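Local structure of SusD homolog (Bacteroides thetaiotaomicron VPI-5482, 3FDH) at residues A[350-355]-A[406-411]. The protein probably binds glycans at the cell surface as a SusD/RagB-type outer-membrane lipoprotein. Sequence-based numbering, arbitrary orientation. Where two conformers were deposited one is given.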
loop_
_atom_site.group_PDB
_atom_site.type_symbol
_atom_site.label_atom_id
_atom_site.label_comp_id
_atom_site.label_asym_id
_atom_site.label_seq_id
_atom_site.Cartn_x
_atom_site.Cartn_y
_atom_site.Cartn_z
ATOM N N ASN A 350 3.323 17.645 18.832
ATOM C CA ASN A 350 3.441 17.614 20.277
ATOM C C ASN A 350 2.106 17.635 21.015
ATOM O O ASN A 350 1.980 18.235 22.107
ATOM C CB ASN A 350 4.313 18.756 20.790
ATOM C CG ASN A 350 5.606 18.257 21.350
ATOM O OD1 ASN A 350 5.998 17.123 21.073
ATOM N ND2 ASN A 350 6.266 19.075 22.173
ATOM N N ARG A 351 1.096 17.035 20.393
ATOM C CA ARG A 351 -0.225 16.908 21.021
ATOM C C ARG A 351 -0.581 15.458 21.288
ATOM O O ARG A 351 -0.004 14.552 20.733
ATOM C CB ARG A 351 -1.329 17.533 20.175
ATOM C CG ARG A 351 -1.119 18.990 19.852
ATOM C CD ARG A 351 -2.264 19.523 18.994
ATOM N NE ARG A 351 -1.846 20.704 18.245
ATOM C CZ ARG A 351 -2.551 21.228 17.252
ATOM N NH1 ARG A 351 -3.686 20.657 16.891
ATOM N NH2 ARG A 351 -2.114 22.297 16.599
ATOM N N ASP A 352 -1.547 15.281 22.171
ATOM C CA ASP A 352 -2.007 13.938 22.575
ATOM C C ASP A 352 -2.626 13.210 21.400
ATOM O O ASP A 352 -3.573 13.694 20.783
ATOM C CB ASP A 352 -3.034 14.026 23.707
ATOM C CG ASP A 352 -3.479 12.664 24.216
ATOM O OD1 ASP A 352 -2.733 11.695 24.120
ATOM O OD2 ASP A 352 -4.591 12.570 24.765
ATOM N N ALA A 353 -2.084 12.027 21.119
ATOM C CA ALA A 353 -2.544 11.180 19.990
ATOM C C ALA A 353 -3.145 9.878 20.479
ATOM O O ALA A 353 -3.464 8.997 19.712
ATOM C CB ALA A 353 -1.373 10.884 19.062
ATOM N N GLU A 354 -3.331 9.760 21.775
ATOM C CA GLU A 354 -3.760 8.483 22.315
ATOM C C GLU A 354 -5.066 7.922 21.743
ATOM O O GLU A 354 -5.152 6.718 21.435
ATOM C CB GLU A 354 -3.854 8.540 23.840
ATOM C CG GLU A 354 -4.173 7.197 24.458
ATOM C CD GLU A 354 -4.463 7.281 25.931
ATOM O OE1 GLU A 354 -3.655 7.890 26.660
ATOM O OE2 GLU A 354 -5.497 6.722 26.363
ATOM N N ASP A 355 -6.081 8.763 21.625
ATOM C CA ASP A 355 -7.385 8.272 21.187
ATOM C C ASP A 355 -7.284 7.886 19.743
ATOM O O ASP A 355 -7.826 6.865 19.305
ATOM C CB ASP A 355 -8.511 9.312 21.387
ATOM C CG ASP A 355 -8.761 9.612 22.850
ATOM O OD1 ASP A 355 -8.551 8.714 23.691
ATOM O OD2 ASP A 355 -9.171 10.745 23.149
ATOM N N ALA A 406 1.000 2.246 27.259
ATOM C CA ALA A 406 2.211 2.583 28.006
ATOM C C ALA A 406 3.389 2.875 27.067
ATOM O O ALA A 406 4.166 3.786 27.316
ATOM C CB ALA A 406 2.568 1.486 29.025
ATOM N N LYS A 407 3.484 2.133 25.972
ATOM C CA LYS A 407 4.583 2.298 25.016
ATOM C C LYS A 407 4.422 3.615 24.296
ATOM O O LYS A 407 5.401 4.317 24.003
ATOM C CB LYS A 407 4.649 1.123 24.034
ATOM C CG LYS A 407 5.099 -0.163 24.702
ATOM C CD LYS A 407 5.087 -1.296 23.738
ATOM C CE LYS A 407 5.367 -2.672 24.380
ATOM N NZ LYS A 407 6.736 -2.852 24.949
ATOM N N TYR A 408 3.172 3.968 24.060
ATOM C CA TYR A 408 2.847 5.227 23.382
ATOM C C TYR A 408 3.254 6.403 24.296
ATOM O O TYR A 408 3.863 7.369 23.853
ATOM C CB TYR A 408 1.345 5.341 23.030
ATOM C CG TYR A 408 0.976 6.786 22.820
ATOM C CD1 TYR A 408 1.339 7.452 21.641
ATOM C CD2 TYR A 408 0.329 7.515 23.826
ATOM C CE1 TYR A 408 1.067 8.803 21.473
ATOM C CE2 TYR A 408 0.042 8.846 23.659
ATOM C CZ TYR A 408 0.420 9.497 22.491
ATOM O OH TYR A 408 0.139 10.835 22.359
ATOM N N ALA A 409 2.897 6.285 25.579
ATOM C CA ALA A 409 3.220 7.312 26.594
ATOM C C ALA A 409 4.725 7.571 26.609
ATOM O O ALA A 409 5.185 8.721 26.676
ATOM C CB ALA A 409 2.761 6.887 27.984
ATOM N N ALA A 410 5.475 6.486 26.508
ATOM C CA ALA A 410 6.940 6.539 26.561
ATOM C C ALA A 410 7.596 7.135 25.326
ATOM O O ALA A 410 8.571 7.862 25.429
ATOM C CB ALA A 410 7.532 5.176 26.872
ATOM N N ASN A 411 7.072 6.815 24.157
ATOM C CA ASN A 411 7.649 7.289 22.881
ATOM C C ASN A 411 6.540 7.431 21.861
ATOM O O ASN A 411 6.389 6.567 20.995
ATOM C CB ASN A 411 8.677 6.290 22.346
ATOM C CG ASN A 411 9.864 6.125 23.253
ATOM O OD1 ASN A 411 10.728 6.985 23.295
ATOM N ND2 ASN A 411 9.943 4.996 23.954
HETATM O O HOH W 1 2.010 12.891 21.288
#
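A single phenol makes every contact between the two segments: the hydroxyl of Tyr408, in the last turn of helix 393-410, accepts a hydrogen bond from the backbone of the N-cap residue of helix 354-379. Ala353 N donates to Tyr408 OH at 2.8 Å, nearly straight at 165°. The link ties two helices of the largely helical SusD-like fold at the turn that follows helix 335-348, whose end at Asn350 is a Schellman motif. The ring of Tyr408 reaches the loop because chi1 (159°) sets CG anti to N. Its two CE corners are flanked by methyl and methylene groups, CE1 by Ala353 CB at 4.0 Å and CE2 by Glu354 CB at 3.9 Å, while Cys347 and Thr416 also touch this buried side chain. The carbonyl O of Arg351 accepts from a water 2.7 Å away, which is hydrogen-bonded to Tyr408 OH at 3.0 Å. A phenylalanine here would probably leave Ala353 N without its acceptor and break the water link to the carbonyl O of Arg351. Asp352 forms an Asx turn at the helix start: Glu354 N donates to Asp352 OD1 at 3.1 Å, from above the carboxylate plane.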